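Local structure of importin subunit beta-1 (Saccharomyces cerevisiae, 5OWU) at residues K646-V651 with T658-I663; A686-N691 with P700-V705; A680-L685 with G707-N712; R604-K609 with D616-A621. The protein carries proteins into the nucleus in partnership with importin alpha, the adaptor that binds the classical nuclear localization signal of the cargo. One frame throughout, in Å; residues are numbered along the deposited sequence.

Interaction 1 of 4, residues K646-V651 with T658-I663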
loop_
_atom_site.group_PDB
_atom_site.type_symbol
_atom_site.label_atom_id
_atom_site.label_comp_id
_atom_site.label_asym_id
_atom_site.label_seq_id
_atom_site.Cartn_x
_atom_site.Cartn_y
_atom_site.Cartn_z
ATOM N N LYS A 646 -7.264 30.789 -3.412
ATOM C CA LYS A 646 -5.867 30.481 -3.711
ATOM C C LYS A 646 -5.553 29.014 -3.433
ATOM O O LYS A 646 -4.890 28.346 -4.237
ATOM C CB LYS A 646 -4.939 31.392 -2.906
ATOM C CG LYS A 646 -3.453 31.129 -3.150
ATOM C CD LYS A 646 -2.559 32.211 -2.550
ATOM C CE LYS A 646 -2.721 33.543 -3.275
ATOM N NZ LYS A 646 -1.618 34.501 -2.972
ATOM N N ALA A 647 -6.024 28.493 -2.302
ATOM C CA ALA A 647 -5.781 27.093 -1.973
ATOM C C ALA A 647 -6.447 26.168 -2.983
ATOM O O ALA A 647 -5.842 25.188 -3.434
ATOM C CB ALA A 647 -6.286 26.798 -0.563
ATOM N N LEU A 648 -7.698 26.458 -3.341
ATOM C CA LEU A 648 -8.417 25.618 -4.291
ATOM C C LEU A 648 -7.686 25.547 -5.623
ATOM O O LEU A 648 -7.669 24.495 -6.272
ATOM C CB LEU A 648 -9.837 26.148 -4.493
ATOM C CG LEU A 648 -10.836 25.922 -3.357
ATOM C CD1 LEU A 648 -12.044 26.819 -3.540
ATOM C CD2 LEU A 648 -11.271 24.463 -3.286
ATOM N N ASN A 649 -7.073 26.655 -6.048
ATOM C CA ASN A 649 -6.385 26.663 -7.335
ATOM C C ASN A 649 -4.992 26.049 -7.278
ATOM O O ASN A 649 -4.429 25.740 -8.333
ATOM C CB ASN A 649 -6.301 28.091 -7.873
ATOM C CG ASN A 649 -7.625 28.577 -8.415
ATOM O OD1 ASN A 649 -8.393 27.800 -8.985
ATOM N ND2 ASN A 649 -7.907 29.861 -8.233
ATOM N N GLN A 650 -4.420 25.866 -6.085
ATOM C CA GLN A 650 -3.140 25.165 -5.944
ATOM C C GLN A 650 -3.380 23.663 -6.095
ATOM O O GLN A 650 -3.259 22.875 -5.155
ATOM C CB GLN A 650 -2.486 25.478 -4.607
ATOM C CG GLN A 650 -1.863 26.857 -4.514
ATOM C CD GLN A 650 -1.275 27.138 -3.140
ATOM O OE1 GLN A 650 -1.403 28.246 -2.613
ATOM N NE2 GLN A 650 -0.627 26.136 -2.553
ATOM N N VAL A 651 -3.725 23.272 -7.323
ATOM C CA VAL A 651 -4.119 21.892 -7.584
ATOM C C VAL A 651 -2.971 20.908 -7.397
ATOM O O VAL A 651 -3.217 19.714 -7.194
ATOM C CB VAL A 651 -4.699 21.758 -9.003
ATOM C CG1 VAL A 651 -6.018 22.490 -9.107
ATOM C CG2 VAL A 651 -3.702 22.259 -10.053
ATOM N N THR A 658 -7.944 19.768 0.854
ATOM C CA THR A 658 -8.527 20.192 2.117
ATOM C C THR A 658 -9.467 21.372 1.918
ATOM O O THR A 658 -10.482 21.476 2.614
ATOM C CB THR A 658 -7.413 20.531 3.106
ATOM O OG1 THR A 658 -6.505 19.423 3.186
ATOM C CG2 THR A 658 -7.982 20.805 4.486
ATOM N N ALA A 659 -9.161 22.251 0.963
ATOM C CA ALA A 659 -10.076 23.340 0.640
ATOM C C ALA A 659 -11.390 22.803 0.071
ATOM O O ALA A 659 -12.480 23.300 0.405
ATOM C CB ALA A 659 -9.400 24.310 -0.333
ATOM N N VAL A 660 -11.314 21.768 -0.774
ATOM C CA VAL A 660 -12.533 21.079 -1.194
ATOM C C VAL A 660 -13.272 20.544 0.023
ATOM O O VAL A 660 -14.508 20.556 0.073
ATOM C CB VAL A 660 -12.218 19.950 -2.190
ATOM C CG1 VAL A 660 -13.477 19.126 -2.481
ATOM C CG2 VAL A 660 -11.668 20.514 -3.483
ATOM N N GLY A 661 -12.530 20.053 1.018
ATOM C CA GLY A 661 -13.167 19.595 2.243
ATOM C C GLY A 661 -13.860 20.711 2.995
ATOM O O GLY A 661 -14.872 20.481 3.671
ATOM N N PHE A 662 -13.328 21.930 2.905
ATOM C CA PHE A 662 -14.045 23.085 3.436
ATOM C C PHE A 662 -15.377 23.263 2.724
ATOM O O PHE A 662 -16.418 23.466 3.365
ATOM C CB PHE A 662 -13.203 24.350 3.291
ATOM C CG PHE A 662 -13.913 25.598 3.737
ATOM C CD1 PHE A 662 -13.927 25.963 5.070
ATOM C CD2 PHE A 662 -14.574 26.399 2.825
ATOM C CE1 PHE A 662 -14.581 27.110 5.487
ATOM C CE2 PHE A 662 -15.235 27.546 3.234
ATOM C CZ PHE A 662 -15.237 27.900 4.568
ATOM N N ILE A 663 -15.366 23.199 1.390
ATOM C CA ILE A 663 -16.627 23.304 0.657
ATOM C C ILE A 663 -17.600 22.227 1.129
ATOM O O ILE A 663 -18.784 22.496 1.369
ATOM C CB ILE A 663 -16.382 23.231 -0.862
ATOM C CG1 ILE A 663 -15.457 24.361 -1.305
ATOM C CG2 ILE A 663 -17.713 23.324 -1.623
ATOM C CD1 ILE A 663 -15.008 24.264 -2.752
#

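Interaction 2 of 4, residues A686-N691 with P700-V705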
loop_
_atom_site.group_PDB
_atom_site.type_symbol
_atom_site.label_atom_id
_atom_site.label_comp_id
_atom_site.label_asym_id
_atom_site.label_seq_id
_atom_site.Cartn_x
_atom_site.Cartn_y
_atom_site.Cartn_z
ATOM N N ALA A 686 -15.310 23.255 -11.497
ATOM C CA ALA A 686 -15.232 22.827 -12.888
ATOM C C ALA A 686 -13.867 23.162 -13.470
ATOM O O ALA A 686 -13.265 22.343 -14.174
ATOM C CB ALA A 686 -16.352 23.473 -13.703
ATOM N N GLN A 687 -13.343 24.349 -13.155
ATOM C CA GLN A 687 -11.997 24.691 -13.592
ATOM C C GLN A 687 -10.978 23.727 -12.994
ATOM O O GLN A 687 -10.136 23.170 -13.710
ATOM C CB GLN A 687 -11.671 26.132 -13.202
ATOM C CG GLN A 687 -12.638 27.166 -13.757
ATOM C CD GLN A 687 -12.597 28.477 -12.984
ATOM O OE1 GLN A 687 -11.529 28.944 -12.586
ATOM N NE2 GLN A 687 -13.768 29.069 -12.755
ATOM N N MET A 688 -11.069 23.486 -11.682
ATOM C CA MET A 688 -10.029 22.721 -10.999
ATOM C C MET A 688 -9.871 21.341 -11.617
ATOM O O MET A 688 -8.761 20.931 -11.976
ATOM C CB MET A 688 -10.356 22.595 -9.514
ATOM C CG MET A 688 -10.274 23.884 -8.734
ATOM S SD MET A 688 -11.148 23.741 -7.164
ATOM C CE MET A 688 -10.315 22.337 -6.434
ATOM N N ILE A 689 -10.976 20.604 -11.744
ATOM C CA ILE A 689 -10.908 19.243 -12.253
ATOM C C ILE A 689 -10.560 19.202 -13.732
ATOM O O ILE A 689 -10.230 18.129 -14.249
ATOM C CB ILE A 689 -12.236 18.508 -11.961
ATOM C CG1 ILE A 689 -12.029 16.991 -12.034
ATOM C CG2 ILE A 689 -13.354 18.970 -12.912
ATOM C CD1 ILE A 689 -13.201 16.178 -11.514
ATOM N N SER A 690 -10.603 20.346 -14.419
ATOM C CA SER A 690 -10.196 20.429 -15.814
ATOM C C SER A 690 -8.741 20.849 -15.979
ATOM O O SER A 690 -8.274 20.976 -17.115
ATOM C CB SER A 690 -11.091 21.416 -16.570
ATOM O OG SER A 690 -10.521 22.715 -16.586
ATOM N N ASN A 691 -8.020 21.070 -14.882
ATOM C CA ASN A 691 -6.637 21.531 -14.946
ATOM C C ASN A 691 -5.706 20.332 -15.102
ATOM O O ASN A 691 -5.720 19.439 -14.243
ATOM C CB ASN A 691 -6.282 22.302 -13.689
ATOM C CG ASN A 691 -4.964 23.027 -13.803
ATOM O OD1 ASN A 691 -4.078 22.623 -14.555
ATOM N ND2 ASN A 691 -4.825 24.110 -13.054
ATOM N N PRO A 700 -11.006 12.553 -7.268
ATOM C CA PRO A 700 -12.061 11.985 -6.409
ATOM C C PRO A 700 -12.685 13.003 -5.466
ATOM O O PRO A 700 -13.918 13.057 -5.342
ATOM C CB PRO A 700 -11.332 10.858 -5.654
ATOM C CG PRO A 700 -9.867 11.124 -5.844
ATOM C CD PRO A 700 -9.738 11.815 -7.153
ATOM N N ALA A 701 -11.869 13.836 -4.817
ATOM C CA ALA A 701 -12.397 14.835 -3.894
ATOM C C ALA A 701 -13.475 15.684 -4.562
ATOM O O ALA A 701 -14.603 15.796 -4.061
ATOM C CB ALA A 701 -11.261 15.718 -3.377
ATOM N N VAL A 702 -13.159 16.254 -5.723
ATOM C CA VAL A 702 -14.139 17.088 -6.412
ATOM C C VAL A 702 -15.390 16.279 -6.728
ATOM O O VAL A 702 -16.517 16.732 -6.484
ATOM C CB VAL A 702 -13.514 17.713 -7.671
ATOM C CG1 VAL A 702 -14.550 18.491 -8.464
ATOM C CG2 VAL A 702 -12.377 18.632 -7.259
ATOM N N LEU A 703 -15.225 15.054 -7.232
ATOM C CA LEU A 703 -16.409 14.253 -7.515
ATOM C C LEU A 703 -17.268 14.141 -6.264
ATOM O O LEU A 703 -18.473 14.435 -6.290
ATOM C CB LEU A 703 -16.007 12.872 -8.040
ATOM C CG LEU A 703 -15.351 12.832 -9.427
ATOM C CD1 LEU A 703 -14.932 11.412 -9.772
ATOM C CD2 LEU A 703 -16.266 13.378 -10.514
ATOM N N SER A 704 -16.643 13.809 -5.131
ATOM C CA SER A 704 -17.422 13.626 -3.914
ATOM C C SER A 704 -18.149 14.907 -3.544
ATOM O O SER A 704 -19.310 14.866 -3.114
ATOM C CB SER A 704 -16.521 13.171 -2.767
ATOM O OG SER A 704 -15.959 11.911 -3.057
ATOM N N VAL A 705 -17.501 16.061 -3.738
ATOM C CA VAL A 705 -18.113 17.287 -3.246
ATOM C C VAL A 705 -19.288 17.663 -4.129
ATOM O O VAL A 705 -20.242 18.300 -3.661
ATOM C CB VAL A 705 -17.070 18.419 -3.123
ATOM C CG1 VAL A 705 -16.874 19.180 -4.434
ATOM C CG2 VAL A 705 -17.463 19.374 -2.014
#

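Interaction 3 of 4, residues A680-L685 with G707-N712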
loop_
_atom_site.group_PDB
_atom_site.type_symbol
_atom_site.label_atom_id
_atom_site.label_comp_id
_atom_site.label_asym_id
_atom_site.label_seq_id
_atom_site.Cartn_x
_atom_site.Cartn_y
_atom_site.Cartn_z
ATOM N N ALA A 680 -20.815 29.895 -7.628
ATOM C CA ALA A 680 -19.395 30.222 -7.649
ATOM C C ALA A 680 -18.573 28.969 -7.396
ATOM O O ALA A 680 -17.662 28.642 -8.170
ATOM C CB ALA A 680 -19.078 31.311 -6.623
ATOM N N MET A 681 -18.936 28.206 -6.362
ATOM C CA MET A 681 -18.192 26.987 -6.063
ATOM C C MET A 681 -18.144 26.090 -7.288
ATOM O O MET A 681 -17.063 25.655 -7.712
ATOM C CB MET A 681 -18.819 26.250 -4.874
ATOM C CG MET A 681 -18.771 27.013 -3.547
ATOM S SD MET A 681 -17.092 27.400 -2.986
ATOM C CE MET A 681 -16.849 29.049 -3.633
ATOM N N MET A 682 -19.301 25.872 -7.923
ATOM C CA MET A 682 -19.329 24.970 -9.067
ATOM C C MET A 682 -18.358 25.455 -10.129
ATOM O O MET A 682 -17.520 24.684 -10.620
ATOM C CB MET A 682 -20.750 24.852 -9.629
ATOM C CG MET A 682 -21.747 24.132 -8.711
ATOM S SD MET A 682 -21.350 22.390 -8.380
ATOM C CE MET A 682 -21.761 21.650 -9.958
ATOM N N ASN A 683 -18.397 26.754 -10.437
ATOM C CA ASN A 683 -17.479 27.286 -11.432
ATOM C C ASN A 683 -16.051 26.916 -11.068
ATOM O O ASN A 683 -15.355 26.240 -11.836
ATOM C CB ASN A 683 -17.653 28.801 -11.566
ATOM C CG ASN A 683 -18.919 29.168 -12.314
ATOM O OD1 ASN A 683 -19.418 28.387 -13.122
ATOM N ND2 ASN A 683 -19.449 30.352 -12.040
ATOM N N VAL A 684 -15.622 27.279 -9.855
ATOM C CA VAL A 684 -14.243 26.996 -9.476
ATOM C C VAL A 684 -13.964 25.514 -9.650
ATOM O O VAL A 684 -12.983 25.116 -10.294
ATOM C CB VAL A 684 -13.959 27.461 -8.036
ATOM C CG1 VAL A 684 -12.543 27.087 -7.628
ATOM C CG2 VAL A 684 -14.147 28.955 -7.915
ATOM N N LEU A 685 -14.863 24.670 -9.138
ATOM C CA LEU A 685 -14.595 23.239 -9.168
ATOM C C LEU A 685 -14.453 22.756 -10.600
ATOM O O LEU A 685 -13.540 21.979 -10.915
ATOM C CB LEU A 685 -15.700 22.478 -8.431
ATOM C CG LEU A 685 -15.689 22.670 -6.910
ATOM C CD1 LEU A 685 -17.008 22.211 -6.283
ATOM C CD2 LEU A 685 -14.525 21.937 -6.283
ATOM N N GLY A 707 -21.517 15.656 -4.927
ATOM C CA GLY A 707 -22.607 15.034 -4.194
ATOM C C GLY A 707 -23.039 15.869 -3.008
ATOM O O GLY A 707 -24.236 16.031 -2.749
ATOM N N ASP A 708 -22.071 16.420 -2.274
ATOM C CA ASP A 708 -22.418 17.308 -1.173
ATOM C C ASP A 708 -23.233 18.484 -1.686
ATOM O O ASP A 708 -24.304 18.802 -1.152
ATOM C CB ASP A 708 -21.151 17.798 -0.469
ATOM C CG ASP A 708 -20.365 16.673 0.148
ATOM O OD1 ASP A 708 -20.994 15.782 0.740
ATOM O OD2 ASP A 708 -19.127 16.684 0.026
ATOM N N ILE A 709 -22.769 19.105 -2.771
ATOM C CA ILE A 709 -23.428 20.318 -3.240
ATOM C C ILE A 709 -24.840 19.985 -3.693
ATOM O O ILE A 709 -25.823 20.584 -3.235
ATOM C CB ILE A 709 -22.593 20.984 -4.348
ATOM C CG1 ILE A 709 -21.280 21.497 -3.740
ATOM C CG2 ILE A 709 -23.393 22.108 -5.027
ATOM C CD1 ILE A 709 -20.331 22.158 -4.715
ATOM N N ALA A 710 -24.962 18.984 -4.562
ATOM C CA ALA A 710 -26.281 18.567 -5.016
ATOM C C ALA A 710 -27.179 18.217 -3.837
ATOM O O ALA A 710 -28.389 18.470 -3.870
ATOM C CB ALA A 710 -26.164 17.374 -5.964
ATOM N N SER A 711 -26.612 17.632 -2.781
ATOM C CA SER A 711 -27.475 17.193 -1.699
ATOM C C SER A 711 -28.095 18.389 -1.005
ATOM O O SER A 711 -29.237 18.325 -0.534
ATOM C CB SER A 711 -26.702 16.351 -0.686
ATOM O OG SER A 711 -27.595 15.898 0.308
ATOM N N ASN A 712 -27.356 19.488 -0.917
ATOM C CA ASN A 712 -27.845 20.616 -0.146
ATOM C C ASN A 712 -28.624 21.635 -0.980
ATOM O O ASN A 712 -29.537 22.273 -0.446
ATOM C CB ASN A 712 -26.671 21.266 0.580
ATOM C CG ASN A 712 -26.141 20.378 1.724
ATOM O OD1 ASN A 712 -26.769 20.275 2.775
ATOM N ND2 ASN A 712 -24.998 19.724 1.508
#

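Interaction 4 of 4, residues R604-K609 with D616-A621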
loop_
_atom_site.group_PDB
_atom_site.type_symbol
_atom_site.label_atom_id
_atom_site.label_comp_id
_atom_site.label_asym_id
_atom_site.label_seq_id
_atom_site.Cartn_x
_atom_site.Cartn_y
_atom_site.Cartn_z
ATOM N N ARG A 604 -3.523 34.461 11.337
ATOM C CA ARG A 604 -2.117 34.741 11.594
ATOM C C ARG A 604 -1.251 33.606 11.070
ATOM O O ARG A 604 -0.280 33.834 10.334
ATOM C CB ARG A 604 -1.891 34.986 13.087
ATOM C CG ARG A 604 -2.367 36.363 13.539
ATOM C CD ARG A 604 -2.405 36.487 15.048
ATOM N NE ARG A 604 -1.105 36.219 15.653
ATOM C CZ ARG A 604 -0.909 36.056 16.957
ATOM N NH1 ARG A 604 -1.929 36.126 17.802
ATOM N NH2 ARG A 604 0.310 35.810 17.419
ATOM N N LEU A 605 -1.639 32.363 11.369
ATOM C CA LEU A 605 -0.880 31.225 10.867
ATOM C C LEU A 605 -0.842 31.222 9.348
ATOM O O LEU A 605 0.167 30.836 8.746
ATOM C CB LEU A 605 -1.483 29.925 11.394
ATOM C CG LEU A 605 -1.265 29.688 12.886
ATOM C CD1 LEU A 605 -2.170 28.572 13.378
ATOM C CD2 LEU A 605 0.193 29.355 13.166
ATOM N N LEU A 606 -1.935 31.644 8.707
ATOM C CA LEU A 606 -1.971 31.660 7.250
ATOM C C LEU A 606 -1.106 32.772 6.676
ATOM O O LEU A 606 -0.613 32.648 5.549
ATOM C CB LEU A 606 -3.412 31.807 6.754
ATOM C CG LEU A 606 -4.355 30.609 6.915
ATOM C CD1 LEU A 606 -5.735 30.951 6.386
ATOM C CD2 LEU A 606 -3.820 29.364 6.213
ATOM N N GLU A 607 -0.909 33.861 7.419
ATOM C CA GLU A 607 -0.092 34.958 6.914
ATOM C C GLU A 607 1.380 34.805 7.263
ATOM O O GLU A 607 2.202 35.594 6.783
ATOM C CB GLU A 607 -0.608 36.300 7.447
ATOM C CG GLU A 607 -1.812 36.834 6.689
ATOM C CD GLU A 607 -1.531 37.050 5.206
ATOM O OE1 GLU A 607 -0.352 36.979 4.798
ATOM O OE2 GLU A 607 -2.495 37.274 4.442
ATOM N N LYS A 608 1.725 33.813 8.077
ATOM C CA LYS A 608 3.117 33.527 8.378
ATOM C C LYS A 608 3.908 33.261 7.105
ATOM O O LYS A 608 3.383 32.745 6.116
ATOM C CB LYS A 608 3.217 32.301 9.282
ATOM C CG LYS A 608 3.441 32.616 10.740
ATOM C CD LYS A 608 3.470 31.357 11.587
ATOM C CE LYS A 608 4.327 30.233 10.989
ATOM N NZ LYS A 608 4.374 29.042 11.875
ATOM N N LYS A 609 5.193 33.596 7.144
ATOM C CA LYS A 609 6.103 33.095 6.127
ATOM C C LYS A 609 6.238 31.582 6.267
ATOM O O LYS A 609 6.197 31.033 7.372
ATOM C CB LYS A 609 7.477 33.757 6.241
ATOM C CG LYS A 609 8.470 33.235 5.206
ATOM C CD LYS A 609 9.792 33.981 5.207
ATOM C CE LYS A 609 10.731 33.387 4.156
ATOM N NZ LYS A 609 10.168 33.496 2.780
ATOM N N ASP A 616 -2.318 23.353 5.406
ATOM C CA ASP A 616 -3.243 22.230 5.302
ATOM C C ASP A 616 -3.942 21.969 6.636
ATOM O O ASP A 616 -5.177 21.864 6.702
ATOM C CB ASP A 616 -2.479 20.992 4.832
ATOM C CG ASP A 616 -3.391 19.906 4.316
ATOM O OD1 ASP A 616 -4.296 20.224 3.516
ATOM O OD2 ASP A 616 -3.200 18.734 4.709
ATOM N N ASP A 617 -3.164 21.869 7.717
ATOM C CA ASP A 617 -3.745 21.653 9.039
ATOM C C ASP A 617 -4.562 22.856 9.502
ATOM O O ASP A 617 -5.560 22.691 10.224
ATOM C CB ASP A 617 -2.632 21.331 10.030
ATOM C CG ASP A 617 -1.876 20.069 9.652
ATOM O OD1 ASP A 617 -2.532 19.064 9.302
ATOM O OD2 ASP A 617 -0.631 20.092 9.675
ATOM N N VAL A 618 -4.173 24.064 9.087
ATOM C CA VAL A 618 -4.971 25.241 9.410
ATOM C C VAL A 618 -6.320 25.160 8.715
ATOM O O VAL A 618 -7.355 25.480 9.303
ATOM C CB VAL A 618 -4.223 26.531 9.027
ATOM C CG1 VAL A 618 -5.105 27.747 9.274
ATOM C CG2 VAL A 618 -2.924 26.654 9.814
ATOM N N PHE A 619 -6.326 24.746 7.453
ATOM C CA PHE A 619 -7.576 24.604 6.719
ATOM C C PHE A 619 -8.455 23.534 7.344
ATOM O O PHE A 619 -9.678 23.683 7.391
ATOM C CB PHE A 619 -7.287 24.274 5.256
ATOM C CG PHE A 619 -7.216 25.480 4.375
ATOM C CD1 PHE A 619 -6.175 26.383 4.493
ATOM C CD2 PHE A 619 -8.197 25.714 3.428
ATOM C CE1 PHE A 619 -6.118 27.506 3.678
ATOM C CE2 PHE A 619 -8.141 26.824 2.611
ATOM C CZ PHE A 619 -7.101 27.722 2.738
ATOM N N TYR A 620 -7.853 22.436 7.813
ATOM C CA TYR A 620 -8.627 21.419 8.519
ATOM C C TYR A 620 -9.303 22.009 9.752
ATOM O O TYR A 620 -10.482 21.730 10.022
ATOM C CB TYR A 620 -7.723 20.243 8.909
ATOM C CG TYR A 620 -7.497 19.227 7.803
ATOM C CD1 TYR A 620 -8.569 18.669 7.114
ATOM C CD2 TYR A 620 -6.214 18.823 7.448
ATOM C CE1 TYR A 620 -8.372 17.742 6.107
ATOM C CE2 TYR A 620 -6.008 17.894 6.438
ATOM C CZ TYR A 620 -7.091 17.361 5.770
ATOM O OH TYR A 620 -6.898 16.441 4.767
ATOM N N ALA A 621 -8.584 22.846 10.505
ATOM C CA ALA A 621 -9.183 23.418 11.708
ATOM C C ALA A 621 -10.237 24.468 11.362
ATOM O O ALA A 621 -11.266 24.579 12.044
ATOM C CB ALA A 621 -8.098 24.018 12.597
#

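Interaction 1 of 4, residues K646-V651 with T658-I663
Leu648 reaches across from 646-651 and sets its branched end down on Ala659. Its CD2 lies 3.5 Å from Ala659 CB, tighter than an ordinary methyl contact, and CG of the same leucine follows at 3.7 Å from that CB. CD2 also comes up to Val660, whose CG2 is 4.0 Å from it, and to Ile663, whose CD1 is 3.8 Å from it; the CD1 methyls of Leu648 and Ile663 meet as well. One turn of the helix, from Ala659 to Ile663, therefore receives a single forked side chain. With CG of Leu648 anti to its carbonyl carbon (chi1 -74°), the fork is thrown toward the other helix although the CB does not point straight at it. Ala647 adds a smaller touch, its CB standing 4.0 Å from Ala659 CB. Alanine suits both places because the backbones come close, with the CA atoms of Leu648 and Ala659 only 5.7 Å apart. An alanine in place of Leu648 lacks CG and both methyls, and is likely to open a gap between the helices over the turn from Ala659 to Ile663. The contact joins the two helices of HEAT repeat 15, 637-649 and 655-669. Helix 615-629 packs against Ala647 through Phe619, while Leu648 also touches Val684 and Met688 of helix 675-689, and Val660 and Ile663 lean on Val705 of helix 698-713.

Interaction 2 of 4, residues A686-N691 with P700-V705
Ile689 and Val702 meet between the two helices of HEAT repeat 16, an antiparallel helical hairpin, close to the turn that joins them. Followed outward, the Ile689 side chain engages Val702 from its root: CB lies 4.2 Å from Val702 CG1. CG1 of Ile689 is anti to the backbone N (chi1 -160°), and the chain continues extended through chi2, which carries the terminal methyl out to the second helix. There CD1 packs 4.1 Å from Val702 CG1 and touches Val702 CB at nearly the same range. The same CD1 also meets Leu703, with CD2 of that leucine 4.3 Å away. The tip thus touches two consecutive side chains of helix 698-713. A branched valine fits opposite it because its methyls diverge: while CG1 takes the isoleucine, CG2 turns to Met688, whose CE is 4.3 Å from it. All these separations are ordinary or loose van der Waals contacts, and the CA atoms of Ile689 and Val702 are 7.0 Å apart. Val702 is also backed by Leu685, and Leu703 packs on Ala753 of helix 741-764. The next residue after Ile689, Ser690, folds back on the chain: its OG donates to Gln687 O over 2.9 Å, tilted 20° from the carbonyl plane, and its backbone N bonds to the same oxygen from the same face.

Interaction 3 of 4, residues A680-L685 with G707-N712
Ile709 projects from 707-712 and lays its outer methyl, CD1, among three side chains of 680-685. The approach of Leu685 is tip to tip: its CD1 and the CD1 of Ile709 are 3.7 Å apart. Met682 comes in alongside, the two chains running past one another in opposite directions, which brings its sulfur against both branches of the isoleucine. Met682 SD is 3.8 Å from Ile709 CD1 and 3.9 Å from Ile709 CG2. This double touch depends on a folded methionine: chi2 and chi3 are both bent (-63° and -73°), turning the sulfur, rather than the terminal methyl, to the isoleucine. Met681 contributes nearer its backbone, with CB 4.4 Å from Ile709 CD1, while the rest of its chain leads off to Ile663 of helix 655-669. The residue types fit the separation. The short helical segments run antiparallel at 160° with their axes 11.7 Å apart, a wide spacing that long side chains such as methionine, leucine and isoleucine can bridge. These are the two helices of HEAT repeat 16, here joined well away from their connecting turn. Loop residues Phe674, on Ile709, and Phe717, on Met682, pack around the same site with Tyr720 and Ile724 of the next helix, 718-732. Every atom that meets across this interface is carbon or sulfur, and all four touching residues are buried. Its cohesion must therefore come from dispersion and the exclusion of water, forces that depend on shape rather than on a fixed bond direction and that a pliable thioether can satisfy by bending.

Interaction 4 of 4, residues R604-K609 with D616-A621
This is a buried, wholly apolar contact near the turn between helices 595-607 and 615-629, centred on Val618 and two successive leucines. Each valine methyl has its own leucine. Val618 CG2 rests 3.9 Å from Leu605 CB and also reaches CD1 of that leucine, whereas Val618 CG1 packs 3.7 Å from Leu606 CD2. The valine's chi1 of 176°, with CG1 anti to the backbone N and CG2 anti to the carbonyl carbon, turns the fork so that CG1 faces Leu606 and CG2 faces Leu605. The two helices form HEAT repeat 14, the paired-helix unit that importin beta stacks into its solenoid, and a compact beta-branched residue suits this position where the CA atoms of Leu605 and Val618 are 7.4 Å apart. Cutting Val618 back to an alanine takes away CG1 and CG2, which would probably leave Leu605 and Leu606 without the residue they both lean on. Leu606 extends further, its CD2 meeting Phe619 CE1 at 3.9 Å, with the leucine chain roughly at right angles to that of the phenylalanine. Beyond the pair, Val618 leans on Leu577 of helix 563-586, and the Phe619 ring meets that of Phe640 with their planes at about 50°.

In the fold
All four contacts are apolar, and each joins the two helices of one HEAT repeat: interaction 4 in repeat 14, interaction 1 in repeat 15, interactions 2 and 3 in repeat 16. Interactions 1, 3 and 4 use buried residues alone, while interaction 2 is slightly more open at Ile689. The last two share helices 675-689 and 698-713, interaction 2 near the turn and interaction 3 farther along, where thioether sulfur joins the hydrocarbon packing. Interaction 1, the middle layer with the tightest fit, touches all the others: Thr658 CG2 lies 3.6 Å from Phe619 CB of interaction 4, and Val651 CG2 lies 3.7 Å from Asn691 ND2 of interaction 2. Interactions 2 and 4 do not touch.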